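Local coordinates for probable zinc protease (PDB 4NNZ), which probably acts as a zinc-dependent metallopeptidase of the M16 family, forming one subunit of a heterodimeric protease, at residues A82-D86 with D87-Y91; H159-T162 with I163-A167; Y41-P44 with G45-G48; I128-E131 with R132-T136; M172-D175 with D176-W180. All coordinates share one frame; numbering follows the deposited sequence.

Contact 1: A82-D86 with D87-Y91; sequences AFTTD and DYTAY
The beta hairpin of strands 80-84 and 89-96 closes here, its antiparallel arms running at 175° to one another. Phe-83 and Ala-90 form the hydrogen-bonded pair: Ala-90 N gives to Phe-83 O at 2.9 Å, and Phe-83 N returns a more bent bond to Ala-90 O at 3.0 Å. Nearer the turn, Thr-85 N meets Tyr-88 O at 2.8 Å in a nearly straight bond (167°). Asp-86 and Asp-87 fill the two-residue bend, which Thr-85 spans with its side chain. Its OG1 stands between its own backbone N and carbonyl carbon (chi1 73°), where it accepts from Tyr-88 N at 3.2 Å and hangs over the centre of the Tyr-88 ring, 3.2 Å above the plane. Thr-85 CB adds a CH-pi contact to that face, and CG2 lies 3.5 Å from CE1 of Tyr-88. The hairpin forms one edge of the six-stranded sheet. On the face carrying Ala-82, Thr-84, Thr-89 and Tyr-91, the two threonines run side by side with their hydroxyls bonded elsewhere, Thr-84 OG1 to Glu-54 on helix 49-56 and Thr-89 OG1 to Ile-37 O. Asp-87 is held by Ser-40, Tyr-158 and Arg-306.

Contact 2: H159-T162 with I163-A167; sequences HTPT and IGWMA
Trp-165 lays one face of its indole against the pyrrolidine of Pro-161, four residues back along the chain. Beyond CB, the torsions bring the ring back toward Pro-161: CG leaves anti to the carbonyl carbon, and chi2 of 111° turns the flat of the ring to the proline. At the start of the ring, Trp-165 CG is already 4.0 Å from Pro-161 CG. Farther out, NE1 passes 3.4 Å from Pro-161 CD. The closest approach is at the ring fusion, where CE2 comes within 3.2 Å of Pro-161 CD, with CZ2 equally near. The six-membered ring takes Pro-161 CG over its middle, 3.5 Å from the centroid and 16° off the normal, a CH-pi contact. Near the outer rim CH2 is 3.9 Å from Pro-161 CD, and the two side chains cross at about a right angle.

The other edge of the proline is looser: CB has Ile-163 CG2 at 4.4 Å. The backbone turns from Pro-161 to Gly-164, closed by a weak bond from Gly-164 N to Pro-161 O (3.1 Å). Gly-164 has a phi of 103°, at which a CB would jam against the carbonyl of Ile-163. Glu-146 of helix 140-152 packs on both Pro-161 and Trp-165, and Ala-155 of the second subunit touches the indole. Thr-47 OG1 receives the backbone N-H of Trp-165. The whole is a proline-tryptophan CH-pi contact in the loop that leads into helix 166-171, with the tryptophan at the N-cap position.

Contact 3: Y41-P44 with G45-G48; sequences YETP and GLTG
Glu-42 reaches across the bend of its own loop toward Gly-48, while Thr-43 and Leu-46 meet at the other end. The glutamate chain is extended beyond CG, with CG anti to the carbonyl carbon (chi1 -73°), and this carries the carboxylate alongside Thr-47 to the backbone beyond it. Gly-48 N gives to Glu-42 OE1 at 2.6 Å, a short bond that meets the oxygen from above the carboxylate plane, 42° out of it. On the way OE1 passes 3.4 Å from Thr-47 CA. The second oxygen, OE2, takes Ser-50 N, so both oxygens are occupied by N-H groups at the start of helix 49-56, a setting that would tend to favour the charged carboxylate.

The Thr-43 end is a type II beta turn, Thr-43 to Leu-46, with Pro-44 and Gly-45 at its corners. Leu-46 N closes it onto Thr-43 O at 2.9 Å, and Gly-45 has a phi of 90°, where a CB would collide with the carbonyl of Pro-44. Leu-46 CB rests 3.6 Å from Thr-43 O, and its CD1 reaches Thr-43 CB at 4.2 Å, a light touch. Thr-47 turns its methyl CG2 toward the same carbonyl, 4.0 Å from Thr-43 O, while its OG1 bonds to Asp-168. The Thr-43 hydroxyl bonds to that of Thr-43 of the second subunit, whose Glu-42 packs on Pro-44 and whose Arg-223 packs on Leu-46.

Contact 4: I128-E131 with R132-T136; sequences IKEE and RRLRT
Glu-130 and Arg-133 form the closer of two salt bridges on helix 118-137. Arg-133 comes side-on with NE and NH2, both to the single oxygen Glu-130 OE1, at 3.1 and 3.0 Å. The two donors approach from the same face and on the syn side of the carboxylate, yet the bonds are bent (137°) and the two planes lie 47° apart. A bend at chi2 (70°) brings the glutamate back over the next turn, where its OE2 also lies 3.4 Å from Leu-134 CD2. Looser still is Glu-131 with Arg-135: OE2 to NE measures 3.6 Å, an ion pair one helical turn apart that meets the guanidinium obliquely. Arg-133, Leu-134 and Arg-135 are exposed.

Regular helix bonds run beneath, Arg-132 N to Ile-128 O at 2.9 Å and Leu-134 N to Glu-130 O at 3.1 Å; a wider pi-type turn follows at 133-136. The tight side is that of the buried Ile-128 and Arg-132, whose guanidinium is held by Glu-146, Asp-137 and Gly-164 O. Glu-131 touches His-51 of helix 49-56. Helix 166-171 lies against Lys-129, Arg-132 and Arg-133, while Ile-128 packs on helix 49-56.

Contact 5: M172-D175 with D176-W180; sequences MTID and DLRHW
Asp-175 and Arg-178 make the salt bridge of this first helical turn, Arg-178 NH1 giving to Asp-175 OD1 at 3.3 Å. The oxygen lies in the guanidinium plane but is itself approached from well above the carboxylate plane, 59° out of it. Main-chain bonds carry the helix forward: Arg-178 N to Ile-174 O and His-179 N to Asp-175 O, both 3.0 Å. Thr-173 is the N-cap. Its OG1, set between its own backbone N and carbonyl carbon (chi1 78°), takes a weak capping bond from Asp-176 N at 3.5 Å. The same hydroxyl gives a weak bond to Asp-176 OD2, an atom whose place is less sure and whose stronger partner is Arg-223 of the second subunit.

Farther out, Ile-174 extends its CD1 over one face of the Arg-178 guanidinium, 3.4 Å from CZ and offset toward the rim. On the buried side, Met-172 SD lies 4.2 Å from Leu-177 CD2, and both residues press on Leu-49 of helix 49-56. Thr-173 thus caps the N-terminal end of helix 174-184, where the negative charges of Asp-175 and Asp-176 would probably suit the helix dipole.

How the contacts relate
Contacts 2 and 3 are the nearest neighbours, their centres about 7 Å apart, joined where Trp-165 N meets Thr-47 OG1 at 2.9 Å. Contact 4 lies about 11 Å from contact 2, centre to centre, and is tied to it by Arg-132 NH1 and Gly-164 O at 2.8 Å. Contact 3 touches contact 5 through Glu-42 CG and Trp-180 CZ2, 3.7 Å apart, and both face the second subunit. Contact 1 meets contact 2 at Asp-86 and Thr-162. Contacts 1, 3, 4 and 5 border helix 49-56, whose His-51, Glu-54 and His-55 match the inverted HxxEH zinc-binding motif of M16 peptidases, so they probably lie around the helix that would carry the metal site.

Contact 1: A82-D86 with D87-Y91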
loop_
_atom_site.group_PDB
_atom_site.type_symbol
_atom_site.label_atom_id
_atom_site.label_comp_id
_atom_site.label_asym_id
_atom_site.label_seq_id
_atom_site.Cartn_x
_atom_site.Cartn_y
_atom_site.Cartn_z
ATOM N N ALA A 82 22.225 -0.717 -15.076
ATOM C CA ALA A 82 21.567 -0.233 -13.894
ATOM C C ALA A 82 20.372 -1.090 -13.593
ATOM O O ALA A 82 19.821 -1.683 -14.471
ATOM C CB ALA A 82 21.149 1.192 -14.096
ATOM N N PHE A 83 19.963 -1.131 -12.346
ATOM C CA PHE A 83 18.852 -1.939 -11.950
ATOM C C PHE A 83 18.171 -1.322 -10.766
ATOM O O PHE A 83 18.797 -0.772 -9.903
ATOM C CB PHE A 83 19.333 -3.315 -11.581
ATOM C CG PHE A 83 18.247 -4.325 -11.476
ATOM C CD1 PHE A 83 17.146 -4.277 -12.300
ATOM C CD2 PHE A 83 18.330 -5.333 -10.558
ATOM C CE1 PHE A 83 16.149 -5.214 -12.210
ATOM C CE2 PHE A 83 17.335 -6.275 -10.460
ATOM C CZ PHE A 83 16.242 -6.214 -11.279
ATOM N N THR A 84 16.861 -1.438 -10.738
ATOM C CA THR A 84 16.081 -0.958 -9.635
ATOM C C THR A 84 15.205 -2.069 -9.144
ATOM O O THR A 84 14.562 -2.703 -9.890
ATOM C CB THR A 84 15.252 0.255 -10.049
ATOM O OG1 THR A 84 16.122 1.299 -10.449
ATOM C CG2 THR A 84 14.444 0.743 -8.939
ATOM N N THR A 85 15.186 -2.282 -7.858
ATOM C CA THR A 85 14.357 -3.289 -7.266
ATOM C C THR A 85 13.586 -2.643 -6.166
ATOM O O THR A 85 13.533 -1.466 -6.084
ATOM C CB THR A 85 15.178 -4.428 -6.692
ATOM O OG1 THR A 85 15.824 -4.003 -5.514
ATOM C CG2 THR A 85 16.209 -4.828 -7.618
ATOM N N ASP A 86 12.972 -3.438 -5.331
ATOM C CA ASP A 86 12.222 -2.915 -4.228
ATOM C C ASP A 86 13.082 -2.194 -3.246
ATOM O O ASP A 86 12.761 -1.132 -2.805
ATOM C CB ASP A 86 11.505 -4.050 -3.535
ATOM C CG ASP A 86 10.521 -4.746 -4.435
ATOM O OD1 ASP A 86 10.318 -4.297 -5.561
ATOM O OD2 ASP A 86 9.932 -5.738 -4.040
ATOM N N ASP A 87 14.187 -2.804 -2.888
ATOM C CA ASP A 87 15.070 -2.236 -1.917
ATOM C C ASP A 87 16.279 -1.484 -2.390
ATOM O O ASP A 87 16.899 -0.841 -1.601
ATOM C CB ASP A 87 15.489 -3.294 -0.923
ATOM C CG ASP A 87 14.379 -3.689 -0.019
ATOM O OD1 ASP A 87 13.501 -2.872 0.191
ATOM O OD2 ASP A 87 14.358 -4.802 0.467
ATOM N N TYR A 88 16.621 -1.550 -3.651
ATOM C CA TYR A 88 17.807 -0.870 -4.080
ATOM C C TYR A 88 17.864 -0.483 -5.534
ATOM O O TYR A 88 17.115 -0.933 -6.343
ATOM C CB TYR A 88 19.034 -1.674 -3.698
ATOM C CG TYR A 88 18.996 -3.045 -4.212
ATOM C CD1 TYR A 88 19.342 -3.317 -5.488
ATOM C CD2 TYR A 88 18.562 -4.061 -3.437
ATOM C CE1 TYR A 88 19.280 -4.586 -5.969
ATOM C CE2 TYR A 88 18.510 -5.333 -3.902
ATOM C CZ TYR A 88 18.877 -5.585 -5.167
ATOM O OH TYR A 88 18.807 -6.832 -5.641
ATOM N N THR A 89 18.780 0.410 -5.827
ATOM C CA THR A 89 19.136 0.775 -7.164
ATOM C C THR A 89 20.612 0.675 -7.341
ATOM O O THR A 89 21.332 1.283 -6.628
ATOM C CB THR A 89 18.790 2.206 -7.384
ATOM O OG1 THR A 89 17.447 2.383 -6.983
ATOM C CG2 THR A 89 18.953 2.578 -8.813
ATOM N N ALA A 90 21.061 -0.087 -8.309
ATOM C CA ALA A 90 22.475 -0.287 -8.490
ATOM C C ALA A 90 23.010 0.020 -9.862
ATOM O O ALA A 90 22.466 -0.383 -10.825
ATOM C CB ALA A 90 22.841 -1.688 -8.090
ATOM N N TYR A 91 24.128 0.710 -9.928
ATOM C CA TYR A 91 24.780 0.954 -11.182
ATOM C C TYR A 91 26.134 0.302 -11.151
ATOM O O TYR A 91 26.869 0.492 -10.239
ATOM C CB TYR A 91 24.934 2.433 -11.432
ATOM C CG TYR A 91 23.689 3.252 -11.359
ATOM C CD1 TYR A 91 23.134 3.579 -10.163
ATOM C CD2 TYR A 91 23.100 3.731 -12.484
ATOM C CE1 TYR A 91 22.011 4.342 -10.094
ATOM C CE2 TYR A 91 21.976 4.496 -12.422
ATOM C CZ TYR A 91 21.443 4.795 -11.220
ATOM O OH TYR A 91 20.331 5.552 -11.150
#

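Contact 2: H159-T162 with I163-A167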
loop_
_atom_site.group_PDB
_atom_site.type_symbol
_atom_site.label_atom_id
_atom_site.label_comp_id
_atom_site.label_asym_id
_atom_site.label_seq_id
_atom_site.Cartn_x
_atom_site.Cartn_y
_atom_site.Cartn_z
ATOM N N HIS A 159 4.313 -4.246 -1.472
ATOM C CA HIS A 159 3.210 -4.386 -2.379
ATOM C C HIS A 159 3.320 -3.545 -3.596
ATOM O O HIS A 159 2.680 -3.835 -4.571
ATOM C CB HIS A 159 1.844 -4.282 -1.736
ATOM C CG HIS A 159 1.633 -3.063 -0.911
ATOM N ND1 HIS A 159 1.801 -1.794 -1.395
ATOM C CD2 HIS A 159 1.204 -2.924 0.361
ATOM C CE1 HIS A 159 1.523 -0.926 -0.447
ATOM N NE2 HIS A 159 1.147 -1.586 0.627
ATOM N N THR A 160 4.132 -2.530 -3.544
ATOM C CA THR A 160 4.177 -1.651 -4.670
ATOM C C THR A 160 4.985 -2.180 -5.836
ATOM O O THR A 160 6.063 -2.660 -5.659
ATOM C CB THR A 160 4.464 -0.160 -4.313
ATOM O OG1 THR A 160 5.620 0.307 -4.990
ATOM C CG2 THR A 160 4.600 0.066 -2.858
ATOM N N PRO A 161 4.461 -2.107 -7.037
ATOM C CA PRO A 161 5.233 -2.504 -8.197
ATOM C C PRO A 161 6.341 -1.543 -8.472
ATOM O O PRO A 161 6.127 -0.379 -8.494
ATOM C CB PRO A 161 4.223 -2.424 -9.325
ATOM C CG PRO A 161 3.202 -1.509 -8.868
ATOM C CD PRO A 161 3.111 -1.710 -7.406
ATOM N N THR A 162 7.520 -2.048 -8.720
ATOM C CA THR A 162 8.685 -1.252 -9.032
ATOM C C THR A 162 8.557 -0.363 -10.251
ATOM O O THR A 162 9.034 0.730 -10.272
ATOM C CB THR A 162 9.894 -2.159 -9.246
ATOM O OG1 THR A 162 10.027 -3.053 -8.154
ATOM C CG2 THR A 162 11.100 -1.389 -9.341
ATOM N N ILE A 163 7.924 -0.863 -11.276
ATOM C CA ILE A 163 7.676 -0.091 -12.471
ATOM C C ILE A 163 6.794 1.117 -12.230
ATOM O O ILE A 163 6.961 2.117 -12.857
ATOM C CB ILE A 163 7.155 -0.933 -13.645
ATOM C CG1 ILE A 163 7.039 -0.087 -14.895
ATOM C CG2 ILE A 163 5.799 -1.473 -13.365
ATOM C CD1 ILE A 163 8.335 0.469 -15.398
ATOM N N GLY A 164 5.880 0.992 -11.293
ATOM C CA GLY A 164 4.920 2.004 -10.945
ATOM C C GLY A 164 3.559 1.719 -11.491
ATOM O O GLY A 164 3.447 1.113 -12.498
ATOM N N TRP A 165 2.517 2.117 -10.802
ATOM C CA TRP A 165 1.173 1.994 -11.324
ATOM C C TRP A 165 0.944 3.010 -12.430
ATOM O O TRP A 165 1.463 4.080 -12.390
ATOM C CB TRP A 165 0.149 2.163 -10.218
ATOM C CG TRP A 165 0.229 1.214 -9.077
ATOM C CD1 TRP A 165 0.584 1.500 -7.819
ATOM C CD2 TRP A 165 -0.094 -0.159 -9.083
ATOM N NE1 TRP A 165 0.513 0.417 -7.038
ATOM C CE2 TRP A 165 0.093 -0.630 -7.793
ATOM C CE3 TRP A 165 -0.504 -1.045 -10.060
ATOM C CZ2 TRP A 165 -0.110 -1.930 -7.457
ATOM C CZ3 TRP A 165 -0.726 -2.314 -9.720
ATOM C CH2 TRP A 165 -0.525 -2.759 -8.436
ATOM N N MET A 166 0.144 2.671 -13.406
ATOM C CA MET A 166 0.008 3.501 -14.565
ATOM C C MET A 166 -0.533 4.862 -14.242
ATOM O O MET A 166 -0.148 5.843 -14.824
ATOM C CB MET A 166 -0.826 2.827 -15.630
ATOM C CG MET A 166 -0.856 3.609 -16.923
ATOM S SD MET A 166 0.684 3.697 -17.804
ATOM C CE MET A 166 0.563 2.149 -18.650
ATOM N N ALA A 167 -1.437 4.900 -13.300
ATOM C CA ALA A 167 -2.003 6.125 -12.874
ATOM C C ALA A 167 -0.938 7.011 -12.315
ATOM O O ALA A 167 -0.980 8.188 -12.506
ATOM C CB ALA A 167 -3.061 5.855 -11.846
#

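Contact 3: Y41-P44 with G45-G48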
loop_
_atom_site.group_PDB
_atom_site.type_symbol
_atom_site.label_atom_id
_atom_site.label_comp_id
_atom_site.label_asym_id
_atom_site.label_seq_id
_atom_site.Cartn_x
_atom_site.Cartn_y
_atom_site.Cartn_z
ATOM N N TYR A 41 10.200 2.283 -0.687
ATOM C CA TYR A 41 10.242 3.573 -0.076
ATOM C C TYR A 41 9.183 4.499 -0.620
ATOM O O TYR A 41 8.977 5.559 -0.117
ATOM C CB TYR A 41 11.601 4.188 -0.324
ATOM C CG TYR A 41 12.782 3.499 0.298
ATOM C CD1 TYR A 41 13.255 2.315 -0.187
ATOM C CD2 TYR A 41 13.452 4.073 1.330
ATOM C CE1 TYR A 41 14.342 1.718 0.363
ATOM C CE2 TYR A 41 14.532 3.470 1.887
ATOM C CZ TYR A 41 14.971 2.300 1.401
ATOM O OH TYR A 41 16.047 1.749 1.971
ATOM N N GLU A 42 8.565 4.101 -1.703
ATOM C CA GLU A 42 7.658 4.943 -2.443
ATOM C C GLU A 42 6.288 5.073 -1.836
ATOM O O GLU A 42 5.896 4.302 -1.042
ATOM C CB GLU A 42 7.582 4.492 -3.886
ATOM C CG GLU A 42 8.822 4.839 -4.682
ATOM C CD GLU A 42 8.980 4.088 -5.991
ATOM O OE1 GLU A 42 8.006 3.636 -6.584
ATOM O OE2 GLU A 42 10.108 3.962 -6.433
ATOM N N THR A 43 5.576 6.084 -2.259
ATOM C CA THR A 43 4.378 6.546 -1.623
ATOM C C THR A 43 3.288 6.520 -2.632
ATOM O O THR A 43 3.517 6.886 -3.738
ATOM C CB THR A 43 4.517 8.007 -1.221
ATOM O OG1 THR A 43 5.622 8.156 -0.352
ATOM C CG2 THR A 43 3.301 8.459 -0.537
ATOM N N PRO A 44 2.081 6.166 -2.260
ATOM C CA PRO A 44 1.032 6.003 -3.249
ATOM C C PRO A 44 0.724 7.268 -3.994
ATOM O O PRO A 44 0.709 8.344 -3.459
ATOM C CB PRO A 44 -0.151 5.579 -2.419
ATOM C CG PRO A 44 0.442 4.911 -1.265
ATOM C CD PRO A 44 1.648 5.704 -0.943
ATOM N N GLY A 45 0.503 7.097 -5.274
ATOM C CA GLY A 45 0.282 8.181 -6.177
ATOM C C GLY A 45 1.574 8.650 -6.752
ATOM O O GLY A 45 1.575 9.317 -7.727
ATOM N N LEU A 46 2.676 8.222 -6.178
ATOM C CA LEU A 46 3.974 8.506 -6.721
ATOM C C LEU A 46 4.832 7.276 -6.833
ATOM O O LEU A 46 5.986 7.294 -6.499
ATOM C CB LEU A 46 4.669 9.573 -5.904
ATOM C CG LEU A 46 3.883 10.810 -5.524
ATOM C CD1 LEU A 46 3.959 11.068 -4.043
ATOM C CD2 LEU A 46 4.338 12.018 -6.293
ATOM N N THR A 47 4.242 6.181 -7.251
ATOM C CA THR A 47 4.990 4.992 -7.505
ATOM C C THR A 47 5.775 5.051 -8.785
ATOM O O THR A 47 5.478 5.804 -9.678
ATOM C CB THR A 47 4.160 3.702 -7.397
ATOM O OG1 THR A 47 3.168 3.660 -8.393
ATOM C CG2 THR A 47 3.502 3.628 -6.112
ATOM N N GLY A 48 6.816 4.249 -8.827
ATOM C CA GLY A 48 7.630 4.082 -9.991
ATOM C C GLY A 48 8.721 5.074 -10.120
ATOM O O GLY A 48 9.393 5.082 -11.091
#

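Contact 4: I128-E131 with R132-T136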
loop_
_atom_site.group_PDB
_atom_site.type_symbol
_atom_site.label_atom_id
_atom_site.label_comp_id
_atom_site.label_asym_id
_atom_site.label_seq_id
_atom_site.Cartn_x
_atom_site.Cartn_y
_atom_site.Cartn_z
ATOM N N ILE A 128 8.632 4.834 -20.558
ATOM C CA ILE A 128 8.372 4.097 -19.361
ATOM C C ILE A 128 6.964 3.612 -19.318
ATOM O O ILE A 128 6.721 2.494 -18.980
ATOM C CB ILE A 128 8.662 4.967 -18.159
ATOM C CG1 ILE A 128 10.131 5.258 -18.112
ATOM C CG2 ILE A 128 8.295 4.275 -16.881
ATOM C CD1 ILE A 128 10.483 6.345 -17.149
ATOM N N LYS A 129 6.041 4.469 -19.667
ATOM C CA LYS A 129 4.665 4.106 -19.644
ATOM C C LYS A 129 4.473 3.011 -20.629
ATOM O O LYS A 129 3.735 2.083 -20.423
ATOM C CB LYS A 129 3.833 5.277 -20.072
ATOM C CG LYS A 129 3.642 6.310 -19.009
ATOM C CD LYS A 129 2.549 7.255 -19.397
ATOM C CE LYS A 129 3.080 8.493 -20.056
ATOM N NZ LYS A 129 1.928 9.277 -20.519
ATOM N N GLU A 130 5.131 3.166 -21.747
ATOM C CA GLU A 130 5.050 2.201 -22.784
ATOM C C GLU A 130 5.613 0.893 -22.318
ATOM O O GLU A 130 5.043 -0.123 -22.541
ATOM C CB GLU A 130 5.792 2.734 -23.986
ATOM C CG GLU A 130 5.984 1.757 -25.105
ATOM C CD GLU A 130 4.700 1.443 -25.804
ATOM O OE1 GLU A 130 3.632 1.682 -25.229
ATOM O OE2 GLU A 130 4.744 0.954 -26.930
ATOM N N GLU A 131 6.723 0.938 -21.623
ATOM C CA GLU A 131 7.334 -0.245 -21.083
ATOM C C GLU A 131 6.407 -0.952 -20.101
ATOM O O GLU A 131 6.433 -2.136 -20.016
ATOM C CB GLU A 131 8.689 0.088 -20.454
ATOM C CG GLU A 131 9.153 -0.844 -19.352
ATOM C CD GLU A 131 10.602 -0.685 -18.993
ATOM O OE1 GLU A 131 10.973 0.387 -18.516
ATOM O OE2 GLU A 131 11.376 -1.635 -19.173
ATOM N N ARG A 132 5.616 -0.214 -19.358
ATOM C CA ARG A 132 4.660 -0.816 -18.479
ATOM C C ARG A 132 3.596 -1.607 -19.196
ATOM O O ARG A 132 3.194 -2.630 -18.737
ATOM C CB ARG A 132 3.997 0.234 -17.611
ATOM C CG ARG A 132 3.508 -0.341 -16.328
ATOM C CD ARG A 132 2.316 0.358 -15.753
ATOM N NE ARG A 132 1.322 -0.619 -15.393
ATOM C CZ ARG A 132 1.320 -1.354 -14.302
ATOM N NH1 ARG A 132 2.243 -1.238 -13.388
ATOM N NH2 ARG A 132 0.364 -2.208 -14.133
ATOM N N ARG A 133 3.093 -1.078 -20.288
ATOM C CA ARG A 133 2.105 -1.776 -21.046
ATOM C C ARG A 133 2.619 -3.057 -21.633
ATOM O O ARG A 133 1.990 -4.068 -21.563
ATOM C CB ARG A 133 1.739 -0.941 -22.244
ATOM C CG ARG A 133 0.873 0.249 -21.982
ATOM C CD ARG A 133 0.034 0.531 -23.202
ATOM N NE ARG A 133 0.821 0.627 -24.431
ATOM C CZ ARG A 133 0.740 -0.215 -25.452
ATOM N NH1 ARG A 133 -0.089 -1.242 -25.416
ATOM N NH2 ARG A 133 1.488 -0.031 -26.512
ATOM N N LEU A 134 3.742 -2.974 -22.296
ATOM C CA LEU A 134 4.273 -4.082 -23.019
ATOM C C LEU A 134 4.701 -5.226 -22.157
ATOM O O LEU A 134 4.433 -6.365 -22.457
ATOM C CB LEU A 134 5.450 -3.615 -23.848
ATOM C CG LEU A 134 5.261 -3.176 -25.294
ATOM C CD1 LEU A 134 3.810 -3.013 -25.654
ATOM C CD2 LEU A 134 6.008 -1.901 -25.579
ATOM N N ARG A 135 5.424 -4.910 -21.109
ATOM C CA ARG A 135 6.027 -5.904 -20.288
ATOM C C ARG A 135 5.281 -6.282 -19.048
ATOM O O ARG A 135 5.665 -7.202 -18.414
ATOM C CB ARG A 135 7.396 -5.437 -19.896
ATOM C CG ARG A 135 8.354 -5.336 -21.032
ATOM C CD ARG A 135 9.737 -5.160 -20.485
ATOM N NE ARG A 135 10.532 -4.315 -21.343
ATOM C CZ ARG A 135 11.439 -4.762 -22.192
ATOM N NH1 ARG A 135 11.688 -6.058 -22.299
ATOM N NH2 ARG A 135 12.103 -3.901 -22.933
ATOM N N THR A 136 4.262 -5.540 -18.667
ATOM C CA THR A 136 3.480 -5.910 -17.501
ATOM C C THR A 136 2.021 -6.171 -17.774
ATOM O O THR A 136 1.528 -7.215 -17.512
ATOM C CB THR A 136 3.603 -4.856 -16.409
ATOM O OG1 THR A 136 4.963 -4.721 -16.064
ATOM C CG2 THR A 136 2.864 -5.247 -15.211
#

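Contact 5: M172-D175 with D176-W180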
loop_
_atom_site.group_PDB
_atom_site.type_symbol
_atom_site.label_atom_id
_atom_site.label_comp_id
_atom_site.label_asym_id
_atom_site.label_seq_id
_atom_site.Cartn_x
_atom_site.Cartn_y
_atom_site.Cartn_z
ATOM N N MET A 172 3.215 11.605 -13.063
ATOM C CA MET A 172 4.540 11.923 -12.575
ATOM C C MET A 172 5.100 13.168 -13.204
ATOM O O MET A 172 4.744 13.506 -14.292
ATOM C CB MET A 172 5.459 10.743 -12.808
ATOM C CG MET A 172 6.874 10.891 -12.321
ATOM S SD MET A 172 7.711 9.316 -12.321
ATOM C CE MET A 172 8.539 9.366 -13.865
ATOM N N THR A 173 5.958 13.868 -12.505
ATOM C CA THR A 173 6.502 15.091 -13.026
ATOM C C THR A 173 7.961 15.218 -12.779
ATOM O O THR A 173 8.535 14.472 -12.069
ATOM C CB THR A 173 5.803 16.354 -12.540
ATOM O OG1 THR A 173 6.231 16.655 -11.235
ATOM C CG2 THR A 173 4.365 16.176 -12.528
ATOM N N ILE A 174 8.556 16.179 -13.437
ATOM C CA ILE A 174 9.972 16.399 -13.382
ATOM C C ILE A 174 10.425 16.762 -12.001
ATOM O O ILE A 174 11.460 16.353 -11.554
ATOM C CB ILE A 174 10.369 17.501 -14.356
ATOM C CG1 ILE A 174 11.858 17.521 -14.520
ATOM C CG2 ILE A 174 9.930 18.852 -13.874
ATOM C CD1 ILE A 174 12.304 18.606 -15.439
ATOM N N ASP A 175 9.628 17.586 -11.360
ATOM C CA ASP A 175 9.910 18.014 -10.025
ATOM C C ASP A 175 9.889 16.880 -9.063
ATOM O O ASP A 175 10.682 16.822 -8.176
ATOM C CB ASP A 175 8.993 19.136 -9.651
ATOM C CG ASP A 175 9.477 20.438 -10.199
ATOM O OD1 ASP A 175 10.625 20.804 -9.902
ATOM O OD2 ASP A 175 8.752 21.086 -10.966
ATOM N N ASP A 176 8.990 15.947 -9.277
ATOM C CA ASP A 176 8.904 14.795 -8.431
ATOM C C ASP A 176 10.167 13.979 -8.516
ATOM O O ASP A 176 10.631 13.466 -7.535
ATOM C CB ASP A 176 7.690 13.962 -8.794
ATOM C CG ASP A 176 6.399 14.667 -8.511
ATOM O OD1 ASP A 176 6.378 15.554 -7.667
ATOM O OD2 ASP A 176 5.389 14.337 -9.127
ATOM N N LEU A 177 10.695 13.842 -9.712
ATOM C CA LEU A 177 11.942 13.180 -9.952
ATOM C C LEU A 177 13.145 13.869 -9.371
ATOM O O LEU A 177 14.008 13.237 -8.868
ATOM C CB LEU A 177 12.138 12.990 -11.442
ATOM C CG LEU A 177 11.646 11.742 -12.145
ATOM C CD1 LEU A 177 12.618 11.386 -13.215
ATOM C CD2 LEU A 177 11.544 10.587 -11.201
ATOM N N ARG A 178 13.208 15.176 -9.467
ATOM C CA ARG A 178 14.317 15.918 -8.926
ATOM C C ARG A 178 14.382 15.777 -7.453
ATOM O O ARG A 178 15.427 15.720 -6.875
ATOM C CB ARG A 178 14.147 17.395 -9.219
ATOM C CG ARG A 178 14.373 17.788 -10.649
ATOM C CD ARG A 178 14.388 19.281 -10.805
ATOM N NE ARG A 178 14.691 19.676 -12.162
ATOM C CZ ARG A 178 13.850 20.343 -12.932
ATOM N NH1 ARG A 178 12.664 20.674 -12.474
ATOM N NH2 ARG A 178 14.190 20.684 -14.156
ATOM N N HIS A 179 13.226 15.842 -6.845
ATOM C CA HIS A 179 13.111 15.807 -5.428
ATOM C C HIS A 179 13.526 14.491 -4.870
ATOM O O HIS A 179 14.118 14.402 -3.832
ATOM C CB HIS A 179 11.699 16.124 -5.045
ATOM C CG HIS A 179 11.489 16.196 -3.580
ATOM N ND1 HIS A 179 11.885 17.274 -2.831
ATOM C CD2 HIS A 179 10.946 15.314 -2.718
ATOM C CE1 HIS A 179 11.587 17.057 -1.569
ATOM N NE2 HIS A 179 11.014 15.874 -1.475
ATOM N N TRP A 180 13.151 13.457 -5.581
ATOM C CA TRP A 180 13.521 12.122 -5.248
ATOM C C TRP A 180 15.003 11.976 -5.364
ATOM O O TRP A 180 15.615 11.307 -4.579
ATOM C CB TRP A 180 12.775 11.157 -6.137
ATOM C CG TRP A 180 12.686 9.777 -5.657
ATOM C CD1 TRP A 180 13.321 8.739 -6.162
ATOM C CD2 TRP A 180 11.873 9.267 -4.604
ATOM N NE1 TRP A 180 13.008 7.618 -5.508
ATOM C CE2 TRP A 180 12.104 7.910 -4.544
ATOM C CE3 TRP A 180 10.978 9.829 -3.711
ATOM C CZ2 TRP A 180 11.496 7.108 -3.636
ATOM C CZ3 TRP A 180 10.393 9.043 -2.825
ATOM C CH2 TRP A 180 10.639 7.690 -2.787
#